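Local coordinates for SPbeta prophage-derived uncharacterized protein YopX (Bacillus subtilis, PDB 2I2L) that is of unknown function, encoded by the SPbeta prophage, and forms a homodimer whose regular structure is antiparallel beta sheet, without helices, at residues M13-D18 with F64-S69. Sequence-based numbering, arbitrary orientation.
Sequences MHYWDD and FIYDRS
Y66 reaches across to both Y15 and W16: Y15 sits against a face of the Y66 ring, and W16 meets its hydroxyl. CE1 of Y15 lies over that face, off its centre toward the rim, 3.4 Å from CE2 of Y66. The ring planes are inclined at 56° and the centroids stand 5.1 Å apart, an oblique aromatic pair. Beyond the ring, the hydroxyl of Y66 arrives at the edge of the W16 indole, near its plane: NE1 of W16 donates to OH of Y66 at 3.0 Å, but the N-H...O angle of 123° makes this a weak bond. With a chi1 of 64°, the W16 indole presents its NE1 edge to this hydroxyl, and its side chain crosses that of Y66 at about a right angle. R68 contributes at the periphery: its NH2 lies 3.8 Å from OH of Y15, a hydroxyl hydrogen-bonded to R6, while its NH1 donates weakly to the backbone O of F64, 3.0 Å away. Across the four-stranded antiparallel sheet, 13-15 and 63-65 are the outermost strands within the chain; the aromatic side chains bridge between the type I turn at Y15-D18 and the segment following 63-65. With 193 Å² buried and one weak bond crossing, the chemistry implies a contact resting mainly on aromatic packing, with the weak indole N-H bond adding a modest polar link to the hydroxyl of Y66.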
loop_
_atom_site.group_PDB
_atom_site.type_symbol
_atom_site.label_atom_id
_atom_site.label_comp_id
_atom_site.label_asym_id
_atom_site.label_seq_id
_atom_site.Cartn_x
_atom_site.Cartn_y
_atom_site.Cartn_z
HETATM N N MSE B 13 -13.131 3.382 14.870
HETATM C CA MSE B 13 -12.213 2.748 13.925
HETATM C C MSE B 13 -12.718 1.354 13.546
HETATM O O MSE B 13 -13.171 0.597 14.406
HETATM C CB MSE B 13 -10.820 2.639 14.550
HETATM C CG MSE B 13 -9.744 2.189 13.579
HETATM SE SE MSE B 13 -9.284 3.543 12.283
HETATM C CE MSE B 13 -7.834 4.398 13.246
ATOM N N HIS B 14 -12.644 1.028 12.257
ATOM C CA HIS B 14 -13.084 -0.275 11.760
ATOM C C HIS B 14 -11.926 -1.034 11.116
ATOM O O HIS B 14 -11.241 -0.506 10.237
ATOM C CB HIS B 14 -14.188 -0.110 10.715
ATOM C CG HIS B 14 -15.427 0.557 11.235
ATOM N ND1 HIS B 14 -16.449 -0.140 11.831
ATOM C CD2 HIS B 14 -15.783 1.865 11.264
ATOM C CE1 HIS B 14 -17.394 0.710 12.212
ATOM N NE2 HIS B 14 -17.012 1.927 11.880
ATOM N N TYR B 15 -11.701 -2.270 11.554
ATOM C CA TYR B 15 -10.643 -3.092 10.981
ATOM C C TYR B 15 -11.242 -4.147 10.052
ATOM O O TYR B 15 -12.330 -4.673 10.309
ATOM C CB TYR B 15 -9.811 -3.730 12.082
ATOM C CG TYR B 15 -8.750 -2.794 12.609
ATOM C CD1 TYR B 15 -7.665 -2.423 11.812
ATOM C CD2 TYR B 15 -8.843 -2.247 13.892
ATOM C CE1 TYR B 15 -6.698 -1.531 12.274
ATOM C CE2 TYR B 15 -7.881 -1.350 14.367
ATOM C CZ TYR B 15 -6.813 -0.998 13.552
ATOM O OH TYR B 15 -5.869 -0.101 13.997
ATOM N N TRP B 16 -10.528 -4.420 8.958
ATOM C CA TRP B 16 -10.947 -5.368 7.923
ATOM C C TRP B 16 -11.449 -6.717 8.432
ATOM O O TRP B 16 -12.387 -7.294 7.873
ATOM C CB TRP B 16 -9.798 -5.602 6.939
ATOM C CG TRP B 16 -8.605 -6.239 7.576
ATOM C CD1 TRP B 16 -7.598 -5.609 8.246
ATOM C CD2 TRP B 16 -8.339 -7.642 7.676
ATOM N NE1 TRP B 16 -6.724 -6.534 8.762
ATOM C CE2 TRP B 16 -7.156 -7.795 8.428
ATOM C CE3 TRP B 16 -8.993 -8.793 7.207
ATOM C CZ2 TRP B 16 -6.604 -9.053 8.725
ATOM C CZ3 TRP B 16 -8.444 -10.050 7.503
ATOM C CH2 TRP B 16 -7.263 -10.164 8.255
ATOM N N ASP B 17 -10.827 -7.218 9.490
ATOM C CA ASP B 17 -11.221 -8.501 10.039
ATOM C C ASP B 17 -12.528 -8.497 10.851
ATOM O O ASP B 17 -13.090 -9.565 11.097
ATOM C CB ASP B 17 -10.065 -9.069 10.860
ATOM C CG ASP B 17 -9.468 -8.049 11.788
ATOM O OD1 ASP B 17 -10.020 -7.840 12.891
ATOM O OD2 ASP B 17 -8.451 -7.439 11.407
ATOM N N ASP B 18 -13.022 -7.323 11.253
ATOM C CA ASP B 18 -14.280 -7.247 12.010
ATOM C C ASP B 18 -15.406 -7.982 11.262
ATOM O O ASP B 18 -15.572 -7.811 10.051
ATOM C CB ASP B 18 -14.747 -5.795 12.208
ATOM C CG ASP B 18 -13.718 -4.912 12.894
ATOM O OD1 ASP B 18 -13.095 -5.350 13.887
ATOM O OD2 ASP B 18 -13.554 -3.759 12.444
ATOM N N PHE B 64 1.256 -6.067 11.264
ATOM C CA PHE B 64 0.671 -5.274 10.186
ATOM C C PHE B 64 0.648 -3.844 10.722
ATOM O O PHE B 64 0.260 -3.623 11.866
ATOM C CB PHE B 64 -0.756 -5.732 9.890
ATOM C CG PHE B 64 -0.898 -6.455 8.590
ATOM C CD1 PHE B 64 -1.478 -7.723 8.542
ATOM C CD2 PHE B 64 -0.440 -5.879 7.407
ATOM C CE1 PHE B 64 -1.600 -8.406 7.333
ATOM C CE2 PHE B 64 -0.557 -6.549 6.196
ATOM C CZ PHE B 64 -1.138 -7.819 6.156
ATOM N N ILE B 65 1.076 -2.878 9.918
ATOM C CA ILE B 65 1.091 -1.494 10.365
ATOM C C ILE B 65 0.317 -0.635 9.368
ATOM O O ILE B 65 0.517 -0.749 8.156
ATOM C CB ILE B 65 2.561 -0.988 10.527
ATOM C CG1 ILE B 65 2.652 0.006 11.687
ATOM C CG2 ILE B 65 3.036 -0.316 9.264
ATOM C CD1 ILE B 65 4.087 0.331 12.119
ATOM N N TYR B 66 -0.584 0.203 9.885
ATOM C CA TYR B 66 -1.419 1.093 9.067
ATOM C C TYR B 66 -0.849 2.519 9.129
ATOM O O TYR B 66 0.362 2.678 9.077
ATOM C CB TYR B 66 -2.856 1.040 9.585
ATOM C CG TYR B 66 -3.456 -0.363 9.598
ATOM C CD1 TYR B 66 -4.218 -0.834 8.517
ATOM C CD2 TYR B 66 -3.264 -1.211 10.688
ATOM C CE1 TYR B 66 -4.777 -2.104 8.520
ATOM C CE2 TYR B 66 -3.816 -2.489 10.705
ATOM C CZ TYR B 66 -4.575 -2.933 9.617
ATOM O OH TYR B 66 -5.138 -4.198 9.642
ATOM N N ASP B 67 -1.681 3.555 9.247
ATOM C CA ASP B 67 -1.139 4.923 9.314
ATOM C C ASP B 67 -1.238 5.582 10.692
ATOM O O ASP B 67 -1.797 6.673 10.848
ATOM C CB ASP B 67 -1.813 5.778 8.262
ATOM C CG ASP B 67 -1.554 5.255 6.866
ATOM O OD1 ASP B 67 -1.996 4.117 6.597
ATOM O OD2 ASP B 67 -0.906 5.964 6.053
ATOM N N ARG B 68 -0.626 4.919 11.675
ATOM C CA ARG B 68 -0.649 5.326 13.080
ATOM C C ARG B 68 0.593 6.018 13.659
ATOM O O ARG B 68 1.531 6.356 12.936
ATOM C CB ARG B 68 -0.943 4.086 13.916
ATOM C CG ARG B 68 0.086 3.002 13.705
ATOM C CD ARG B 68 -0.500 1.796 13.002
ATOM N NE ARG B 68 -1.302 0.968 13.900
ATOM C CZ ARG B 68 -1.519 -0.336 13.724
ATOM N NH1 ARG B 68 -0.993 -0.968 12.680
ATOM N NH2 ARG B 68 -2.259 -1.014 14.597
ATOM N N SER B 69 0.571 6.221 14.979
ATOM C CA SER B 69 1.671 6.853 15.724
ATOM C C SER B 69 2.514 5.762 16.383
ATOM O O SER B 69 1.973 4.809 16.934
ATOM C CB SER B 69 1.129 7.780 16.829
ATOM O OG SER B 69 0.324 8.829 16.317
#